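PDB 4PQI: In2-1 family protein, glutathione transferase lambda3 from Populus trichocarpa, which binds glutathione and, as a monomeric lambda-class glutathione transferase of plants, probably acts as a thiol transferase. Local coordinates for residues 128-142 against 181-193. Numbering follows the deposited sequence.
Sequences FSYTDKFNGTVYTAF and AYIPFVERLNIFL
Helix segment 128-139 and helix segment 181-193 run nearly parallel, their axes 13° apart and 10.9 Å at closest approach, with T131 level with Y182 and V138 with L189; F142, in the turn after the first helix, extends the contact. Y182 lays its ring across the gap, turning an edge to the face of F134 in a T-shaped pair (centroids 5.7 Å apart) while T131 CG2 lies 3.5 Å from Y182 CZ. Its hydroxyl reaches the first helix and hydrogen-bonds L127 O, which satisfies it. One turn on, the N135 amide covers the F185 ring, ND2 over the ring centre and OD1 3.5 Å from F185 CG, the two planes 48° apart. L189 enters between three side chains: CD2 meets V138 CG1 tip to tip at 3.6 Å and makes a CH-pi contact with the Y139 face, while CD1 lies 3.8 Å from F134 CE2. F142 has CG anti to its carbonyl carbon (chi1 -59°), which brings its ring back toward the second helix, where one face takes the edge of F192 in a second T-shaped pair; V138 O lies over the other. No hydrogen bond joins the segments, and the contact is largely buried. The pair belongs to the all-helical C-terminal domain of the GST fold: helix 151-160 packs on F134 and V138, helix 206-215 on V186, and F185, its side chain about 7 Å from bound glutathione, touches P42 and R46 of helix 42-54 in the thioredoxin-like domain.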
ATOM      1  N   PHE A 128       7.637   5.624  -8.685  1.00 40.46           N
ATOM      2  CA  PHE A 128       7.956   5.732  -7.253  1.00 42.04           C
ATOM      3  C   PHE A 128       8.142   7.200  -6.828  1.00 43.47           C
ATOM      4  O   PHE A 128       7.613   7.647  -5.805  1.00 41.78           O
ATOM      5  CB  PHE A 128       9.219   4.919  -6.916  1.00 40.97           C
ATOM      6  CG  PHE A 128       8.992   3.431  -6.891  1.00 46.09           C
ATOM      7  CD1 PHE A 128       7.855   2.896  -6.285  1.00 46.60           C
ATOM      8  CD2 PHE A 128       9.902   2.566  -7.469  1.00 49.03           C
ATOM      9  CE1 PHE A 128       7.634   1.521  -6.252  1.00 46.44           C
ATOM     10  CE2 PHE A 128       9.685   1.188  -7.445  1.00 51.10           C
ATOM     11  CZ  PHE A 128       8.545   0.672  -6.832  1.00 47.98           C
ATOM     12  N   SER A 129       8.895   7.943  -7.626  1.00 52.21           N
ATOM     13  CA  SER A 129       9.146   9.348  -7.347  1.00 34.65           C
ATOM     14  C   SER A 129       7.850  10.159  -7.324  1.00 33.30           C
ATOM     15  O   SER A 129       7.718  11.099  -6.543  1.00 39.42           O
ATOM     16  CB  SER A 129      10.107   9.928  -8.382  1.00 43.44           C
ATOM     17  OG  SER A 129      11.413   9.404  -8.193  1.00 50.93           O
ATOM     18  N   TYR A 130       6.896   9.783  -8.169  1.00 44.57           N
ATOM     19  CA  TYR A 130       5.642  10.521  -8.262  1.00 38.79           C
ATOM     20  C   TYR A 130       4.642  10.194  -7.133  1.00 41.22           C
ATOM     21  O   TYR A 130       3.645  10.887  -6.977  1.00 41.07           O
ATOM     22  CB  TYR A 130       5.012  10.319  -9.650  1.00 39.87           C
ATOM     23  CG  TYR A 130       3.698  11.039  -9.867  1.00 39.69           C
ATOM     24  CD1 TYR A 130       2.502  10.328  -9.915  1.00 42.93           C
ATOM     25  CD2 TYR A 130       3.647  12.421 -10.009  1.00 40.32           C
ATOM     26  CE1 TYR A 130       1.292  10.964 -10.107  1.00 43.29           C
ATOM     27  CE2 TYR A 130       2.427  13.073 -10.211  1.00 43.67           C
ATOM     28  CZ  TYR A 130       1.257  12.332 -10.249  1.00 44.88           C
ATOM     29  OH  TYR A 130       0.039  12.940 -10.430  1.00 46.77           O
ATOM     30  N   THR A 131       4.920   9.183  -6.310  1.00 38.12           N
ATOM     31  CA  THR A 131       3.919   8.748  -5.317  1.00 38.73           C
ATOM     32  C   THR A 131       3.468   9.835  -4.322  1.00 41.79           C
ATOM     33  O   THR A 131       2.275  10.002  -4.074  1.00 42.90           O
ATOM     34  CB  THR A 131       4.359   7.497  -4.525  1.00 38.25           C
ATOM     35  OG1 THR A 131       5.561   7.773  -3.806  1.00 39.25           O
ATOM     36  CG2 THR A 131       4.564   6.310  -5.454  1.00 42.59           C
ATOM     37  N   ASP A 132       4.410  10.562  -3.747  1.00 44.70           N
ATOM     38  CA  ASP A 132       4.050  11.603  -2.782  1.00 48.24           C
ATOM     39  C   ASP A 132       3.440  12.828  -3.478  1.00 46.37           C
ATOM     40  O   ASP A 132       2.591  13.507  -2.896  1.00 43.55           O
ATOM     41  CB  ASP A 132       5.233  11.976  -1.857  1.00 51.83           C
ATOM     42  CG  ASP A 132       6.462  12.443  -2.623  1.00 61.07           C
ATOM     43  OD1 ASP A 132       6.623  12.051  -3.799  1.00 64.66           O
ATOM     44  OD2 ASP A 132       7.276  13.199  -2.046  1.00 65.64           O
ATOM     45  N   LYS A 133       3.844  13.103  -4.723  1.00 42.43           N
ATOM     46  CA  LYS A 133       3.167  14.158  -5.488  1.00 46.17           C
ATOM     47  C   LYS A 133       1.712  13.792  -5.835  1.00 47.01           C
ATOM     48  O   LYS A 133       0.824  14.650  -5.776  1.00 48.42           O
ATOM     49  CB  LYS A 133       3.934  14.560  -6.749  1.00 49.73           C
ATOM     50  CG  LYS A 133       3.219  15.662  -7.544  1.00 57.75           C
ATOM     51  CD  LYS A 133       4.083  16.266  -8.642  1.00 64.17           C
ATOM     52  CE  LYS A 133       3.361  17.406  -9.355  1.00 68.28           C
ATOM     53  NZ  LYS A 133       3.131  18.583  -8.464  1.00 71.40           N
ATOM     54  N   PHE A 134       1.473  12.531  -6.197  1.00 40.96           N
ATOM     55  CA  PHE A 134       0.105  12.038  -6.380  1.00 40.34           C
ATOM     56  C   PHE A 134      -0.738  12.242  -5.111  1.00 40.91           C
ATOM     57  O   PHE A 134      -1.836  12.812  -5.160  1.00 38.94           O
ATOM     58  CB  PHE A 134       0.092  10.557  -6.797  1.00 38.84           C
ATOM     59  CG  PHE A 134      -1.304   9.973  -6.916  1.00 39.60           C
ATOM     60  CD1 PHE A 134      -2.051  10.169  -8.060  1.00 33.88           C
ATOM     61  CD2 PHE A 134      -1.868   9.260  -5.869  1.00 34.93           C
ATOM     62  CE1 PHE A 134      -3.335   9.673  -8.166  1.00 35.88           C
ATOM     63  CE2 PHE A 134      -3.144   8.754  -5.974  1.00 37.81           C
ATOM     64  CZ  PHE A 134      -3.880   8.962  -7.125  1.00 38.38           C
ATOM     65  N   ASN A 135      -0.224  11.774  -3.975  1.00 38.91           N
ATOM     66  CA  ASN A 135      -0.962  11.906  -2.723  1.00 40.49           C
ATOM     67  C   ASN A 135      -1.136  13.366  -2.356  1.00 43.38           C
ATOM     68  O   ASN A 135      -2.210  13.774  -1.924  1.00 45.96           O
ATOM     69  CB  ASN A 135      -0.270  11.156  -1.579  1.00 39.80           C
ATOM     70  CG  ASN A 135      -0.395   9.664  -1.710  1.00 42.50           C
ATOM     71  OD1 ASN A 135      -1.254   9.164  -2.441  1.00 46.90           O
ATOM     72  ND2 ASN A 135       0.452   8.934  -0.987  1.00 43.78           N
ATOM     73  N   GLY A 136      -0.075  14.146  -2.555  1.00 42.17           N
ATOM     74  CA  GLY A 136      -0.089  15.563  -2.252  1.00 44.18           C
ATOM     75  C   GLY A 136      -1.165  16.300  -3.025  1.00 42.46           C
ATOM     76  O   GLY A 136      -1.848  17.176  -2.493  1.00 44.60           O
ATOM     77  N   THR A 137      -1.320  15.931  -4.288  1.00 40.96           N
ATOM     78  CA  THR A 137      -2.264  16.608  -5.160  1.00 38.98           C
ATOM     79  C   THR A 137      -3.714  16.272  -4.792  1.00 41.26           C
ATOM     80  O   THR A 137      -4.523  17.185  -4.577  1.00 45.12           O
ATOM     81  CB  THR A 137      -1.997  16.270  -6.654  1.00 42.23           C
ATOM     82  OG1 THR A 137      -0.659  16.656  -6.999  1.00 44.93           O
ATOM     83  CG2 THR A 137      -2.958  17.019  -7.545  1.00 40.07           C
ATOM     84  N   VAL A 138      -4.040  14.979  -4.716  1.00 38.88           N
ATOM     85  CA  VAL A 138      -5.429  14.567  -4.476  1.00 43.06           C
ATOM     86  C   VAL A 138      -5.909  14.896  -3.054  1.00 43.95           C
ATOM     87  O   VAL A 138      -7.019  15.394  -2.868  1.00 46.28           O
ATOM     88  CB  VAL A 138      -5.684  13.072  -4.781  1.00 41.03           C
ATOM     89  CG1 VAL A 138      -7.176  12.748  -4.636  1.00 42.75           C
ATOM     90  CG2 VAL A 138      -5.234  12.712  -6.183  1.00 43.21           C
ATOM     91  N   TYR A 139      -5.068  14.638  -2.055  1.00 43.82           N
ATOM     92  CA  TYR A 139      -5.470  14.864  -0.668  1.00 45.34           C
ATOM     93  C   TYR A 139      -5.618  16.339  -0.295  1.00 49.29           C
ATOM     94  O   TYR A 139      -6.181  16.668   0.748  1.00 52.16           O
ATOM     95  CB  TYR A 139      -4.547  14.121   0.308  1.00 40.41           C
ATOM     96  CG  TYR A 139      -4.863  12.642   0.404  1.00 44.13           C
ATOM     97  CD1 TYR A 139      -5.829  12.178   1.288  1.00 47.40           C
ATOM     98  CD2 TYR A 139      -4.208  11.709  -0.396  1.00 46.53           C
ATOM     99  CE1 TYR A 139      -6.122  10.829   1.385  1.00 48.97           C
ATOM    100  CE2 TYR A 139      -4.508  10.348  -0.314  1.00 47.36           C
ATOM    101  CZ  TYR A 139      -5.465   9.920   0.583  1.00 48.40           C
ATOM    102  OH  TYR A 139      -5.778   8.583   0.686  1.00 51.23           O
ATOM    103  N   THR A 140      -5.143  17.230  -1.156  1.00 51.60           N
ATOM    104  CA  THR A 140      -5.343  18.660  -0.944  1.00 49.11           C
ATOM    105  C   THR A 140      -6.404  19.228  -1.887  1.00 50.66           C
ATOM    106  O   THR A 140      -6.536  20.443  -2.019  1.00 55.23           O
ATOM    107  CB  THR A 140      -4.028  19.456  -1.127  1.00 53.97           C
ATOM    108  OG1 THR A 140      -3.500  19.227  -2.442  1.00 53.71           O
ATOM    109  CG2 THR A 140      -2.996  19.025  -0.100  1.00 53.89           C
ATOM    110  N   ALA A 141      -7.161  18.350  -2.538  1.00 45.79           N
ATOM    111  CA  ALA A 141      -8.117  18.789  -3.559  1.00 47.55           C
ATOM    112  C   ALA A 141      -9.579  18.801  -3.084  1.00 50.66           C
ATOM    113  O   ALA A 141     -10.476  19.236  -3.820  1.00 53.25           O
ATOM    114  CB  ALA A 141      -7.976  17.926  -4.800  1.00 45.58           C
ATOM    115  N   PHE A 142      -9.811  18.338  -1.858  1.00 48.22           N
ATOM    116  CA  PHE A 142     -11.166  18.077  -1.380  1.00 51.57           C
ATOM    117  C   PHE A 142     -12.030  19.318  -1.291  1.00 58.86           C
ATOM    118  O   PHE A 142     -13.254  19.227  -1.392  1.00 64.65           O
ATOM    119  CB  PHE A 142     -11.146  17.339  -0.041  1.00 51.83           C
ATOM    120  CG  PHE A 142     -10.431  16.029  -0.095  1.00 53.91           C
ATOM    121  CD1 PHE A 142     -10.513  15.230  -1.223  1.00 54.37           C
ATOM    122  CD2 PHE A 142      -9.646  15.609   0.963  1.00 53.29           C
ATOM    123  CE1 PHE A 142      -9.839  14.029  -1.283  1.00 51.40           C
ATOM    124  CE2 PHE A 142      -8.966  14.407   0.909  1.00 49.18           C
ATOM    125  CZ  PHE A 142      -9.061  13.616  -0.213  1.00 49.21           C
ATOM    126  N   ALA A 181       2.402   0.124  -4.623  1.00 36.10           N
ATOM    127  CA  ALA A 181       2.605   1.452  -4.044  1.00 36.58           C
ATOM    128  C   ALA A 181       1.350   2.326  -4.160  1.00 35.16           C
ATOM    129  O   ALA A 181       0.999   3.055  -3.218  1.00 34.66           O
ATOM    130  CB  ALA A 181       3.812   2.151  -4.707  1.00 36.48           C
ATOM    131  N   TYR A 182       0.666   2.234  -5.301  1.00 32.21           N
ATOM    132  CA  TYR A 182      -0.486   3.094  -5.578  1.00 36.72           C
ATOM    133  C   TYR A 182      -1.852   2.603  -5.092  1.00 35.31           C
ATOM    134  O   TYR A 182      -2.702   3.408  -4.669  1.00 33.85           O
ATOM    135  CB  TYR A 182      -0.556   3.411  -7.076  1.00 37.68           C
ATOM    136  CG  TYR A 182       0.432   4.479  -7.454  1.00 38.04           C
ATOM    137  CD1 TYR A 182       0.128   5.813  -7.265  1.00 37.07           C
ATOM    138  CD2 TYR A 182       1.688   4.152  -7.956  1.00 40.06           C
ATOM    139  CE1 TYR A 182       1.030   6.795  -7.585  1.00 35.79           C
ATOM    140  CE2 TYR A 182       2.603   5.135  -8.277  1.00 37.71           C
ATOM    141  CZ  TYR A 182       2.262   6.455  -8.086  1.00 36.84           C
ATOM    142  OH  TYR A 182       3.146   7.457  -8.393  1.00 36.91           O
ATOM    143  N   ILE A 183      -2.076   1.301  -5.183  1.00 35.60           N
ATOM    144  CA  ILE A 183      -3.411   0.761  -4.927  1.00 38.59           C
ATOM    145  C   ILE A 183      -4.039   1.115  -3.565  1.00 41.52           C
ATOM    146  O   ILE A 183      -5.238   1.364  -3.512  1.00 40.04           O
ATOM    147  CB  ILE A 183      -3.536  -0.778  -5.260  1.00 37.06           C
ATOM    148  CG1 ILE A 183      -5.003  -1.211  -5.321  1.00 37.63           C
ATOM    149  CG2 ILE A 183      -2.829  -1.646  -4.224  1.00 40.50           C
ATOM    150  CD1 ILE A 183      -5.833  -0.530  -6.386  1.00 40.68           C
ATOM    151  N   PRO A 184      -3.249   1.165  -2.463  1.00 44.16           N
ATOM    152  CA  PRO A 184      -3.959   1.494  -1.215  1.00 40.83           C
ATOM    153  C   PRO A 184      -4.579   2.888  -1.233  1.00 38.18           C
ATOM    154  O   PRO A 184      -5.620   3.134  -0.601  1.00 39.89           O
ATOM    155  CB  PRO A 184      -2.850   1.445  -0.153  1.00 40.27           C
ATOM    156  CG  PRO A 184      -1.795   0.564  -0.746  1.00 43.82           C
ATOM    157  CD  PRO A 184      -1.822   0.897  -2.210  1.00 42.92           C
ATOM    158  N   PHE A 185      -3.954   3.797  -1.967  1.00 34.04           N
ATOM    159  CA  PHE A 185      -4.420   5.179  -1.992  1.00 37.36           C
ATOM    160  C   PHE A 185      -5.543   5.345  -3.014  1.00 40.30           C
ATOM    161  O   PHE A 185      -6.562   6.002  -2.739  1.00 40.27           O
ATOM    162  CB  PHE A 185      -3.237   6.137  -2.206  1.00 36.65           C
ATOM    163  CG  PHE A 185      -2.279   6.149  -1.042  1.00 36.29           C
ATOM    164  CD1 PHE A 185      -2.529   6.948   0.072  1.00 34.24           C
ATOM    165  CD2 PHE A 185      -1.166   5.314  -1.030  1.00 37.80           C
ATOM    166  CE1 PHE A 185      -1.663   6.931   1.172  1.00 37.96           C
ATOM    167  CE2 PHE A 185      -0.300   5.292   0.062  1.00 37.50           C
ATOM    168  CZ  PHE A 185      -0.545   6.104   1.160  1.00 37.46           C
ATOM    169  N   VAL A 186      -5.389   4.701  -4.170  1.00 41.44           N
ATOM    170  CA  VAL A 186      -6.444   4.710  -5.173  1.00 37.74           C
ATOM    171  C   VAL A 186      -7.705   4.048  -4.616  1.00 41.38           C
ATOM    172  O   VAL A 186      -8.803   4.567  -4.804  1.00 45.23           O
ATOM    173  CB  VAL A 186      -5.998   4.039  -6.497  1.00 38.43           C
ATOM    174  CG1 VAL A 186      -7.214   3.858  -7.454  1.00 40.99           C
ATOM    175  CG2 VAL A 186      -4.896   4.850  -7.163  1.00 36.15           C
ATOM    176  N   GLU A 187      -7.534   2.924  -3.914  1.00 44.47           N
ATOM    177  CA  GLU A 187      -8.626   2.230  -3.214  1.00 46.15           C
ATOM    178  C   GLU A 187      -9.450   3.193  -2.351  1.00 44.90           C
ATOM    179  O   GLU A 187     -10.679   3.295  -2.494  1.00 44.45           O
ATOM    180  CB  GLU A 187      -8.053   1.093  -2.337  1.00 50.11           C
ATOM    181  CG  GLU A 187      -9.010   0.501  -1.280  1.00 56.59           C
ATOM    182  CD  GLU A 187      -8.325  -0.479  -0.289  1.00 60.70           C
ATOM    183  OE1 GLU A 187      -7.196  -0.971  -0.563  1.00 51.47           O
ATOM    184  OE2 GLU A 187      -8.938  -0.760   0.770  1.00 61.87           O
ATOM    185  N   ARG A 188      -8.772   3.905  -1.460  1.00 42.77           N
ATOM    186  CA  ARG A 188      -9.453   4.794  -0.524  1.00 44.92           C
ATOM    187  C   ARG A 188     -10.011   6.033  -1.224  1.00 44.71           C
ATOM    188  O   ARG A 188     -11.128   6.447  -0.958  1.00 45.17           O
ATOM    189  CB  ARG A 188      -8.508   5.191   0.609  1.00 41.08           C
ATOM    190  CG  ARG A 188      -8.146   4.029   1.500  1.00 40.71           C
ATOM    191  CD  ARG A 188      -6.904   4.321   2.321  1.00 43.07           C
ATOM    192  NE  ARG A 188      -6.672   3.283   3.321  1.00 45.51           N
ATOM    193  CZ  ARG A 188      -6.222   2.066   3.033  1.00 47.28           C
ATOM    194  NH1 ARG A 188      -5.962   1.738   1.771  1.00 44.60           N
ATOM    195  NH2 ARG A 188      -6.037   1.177   4.001  1.00 45.78           N
ATOM    196  N   LEU A 189      -9.227   6.610  -2.128  1.00 43.24           N
ATOM    197  CA  LEU A 189      -9.659   7.788  -2.871  1.00 41.87           C
ATOM    198  C   LEU A 189     -10.907   7.493  -3.705  1.00 47.31           C
ATOM    199  O   LEU A 189     -11.833   8.304  -3.755  1.00 47.32           O
ATOM    200  CB  LEU A 189      -8.522   8.337  -3.741  1.00 38.51           C
ATOM    201  CG  LEU A 189      -7.379   8.994  -2.944  1.00 40.90           C
ATOM    202  CD1 LEU A 189      -6.205   9.314  -3.864  1.00 41.14           C
ATOM    203  CD2 LEU A 189      -7.841  10.247  -2.199  1.00 42.59           C
ATOM    204  N   ASN A 190     -10.926   6.323  -4.340  1.00 46.11           N
ATOM    205  CA  ASN A 190     -12.044   5.913  -5.167  1.00 45.46           C
ATOM    206  C   ASN A 190     -13.333   5.917  -4.344  1.00 48.66           C
ATOM    207  O   ASN A 190     -14.349   6.493  -4.750  1.00 50.91           O
ATOM    208  CB  ASN A 190     -11.782   4.524  -5.753  1.00 45.03           C
ATOM    209  CG  ASN A 190     -12.751   4.163  -6.853  1.00 51.20           C
ATOM    210  OD1 ASN A 190     -13.567   4.988  -7.274  1.00 53.58           O
ATOM    211  ND2 ASN A 190     -12.656   2.934  -7.343  1.00 50.22           N
ATOM    212  N   ILE A 191     -13.281   5.292  -3.171  1.00 48.73           N
ATOM    213  CA  ILE A 191     -14.451   5.232  -2.291  1.00 52.67           C
ATOM    214  C   ILE A 191     -14.863   6.611  -1.779  1.00 51.22           C
ATOM    215  O   ILE A 191     -16.056   6.961  -1.792  1.00 52.09           O
ATOM    216  CB  ILE A 191     -14.199   4.314  -1.083  1.00 57.94           C
ATOM    217  CG1 ILE A 191     -13.817   2.909  -1.543  1.00 60.34           C
ATOM    218  CG2 ILE A 191     -15.426   4.241  -0.194  1.00 60.92           C
ATOM    219  CD1 ILE A 191     -13.263   2.045  -0.420  1.00 62.64           C
ATOM    220  N   PHE A 192     -13.881   7.392  -1.330  1.00 47.39           N
ATOM    221  CA  PHE A 192     -14.168   8.681  -0.702  1.00 47.90           C
ATOM    222  C   PHE A 192     -14.755   9.683  -1.691  1.00 47.46           C
ATOM    223  O   PHE A 192     -15.799  10.280  -1.425  1.00 47.72           O
ATOM    224  CB  PHE A 192     -12.925   9.250  -0.014  1.00 44.45           C
ATOM    225  CG  PHE A 192     -13.164  10.550   0.720  1.00 47.73           C
ATOM    226  CD1 PHE A 192     -14.164  10.651   1.690  1.00 45.65           C
ATOM    227  CD2 PHE A 192     -12.371  11.662   0.464  1.00 44.61           C
ATOM    228  CE1 PHE A 192     -14.373  11.842   2.376  1.00 49.89           C
ATOM    229  CE2 PHE A 192     -12.577  12.855   1.147  1.00 44.55           C
ATOM    230  CZ  PHE A 192     -13.576  12.947   2.105  1.00 49.57           C
ATOM    231  N   LEU A 193     -14.094   9.847  -2.834  1.00 47.09           N
ATOM    232  CA  LEU A 193     -14.531  10.804  -3.859  1.00 46.86           C
ATOM    233  C   LEU A 193     -15.919  10.476  -4.420  1.00 47.09           C
ATOM    234  O   LEU A 193     -16.748  11.368  -4.633  1.00 47.44           O
ATOM    235  CB  LEU A 193     -13.506  10.855  -4.997  1.00 46.83           C
ATOM    236  CG  LEU A 193     -12.159  11.470  -4.622  1.00 46.95           C
ATOM    237  CD1 LEU A 193     -11.095  11.245  -5.707  1.00 46.35           C
ATOM    238  CD2 LEU A 193     -12.331  12.949  -4.333  1.00 47.37           C
TER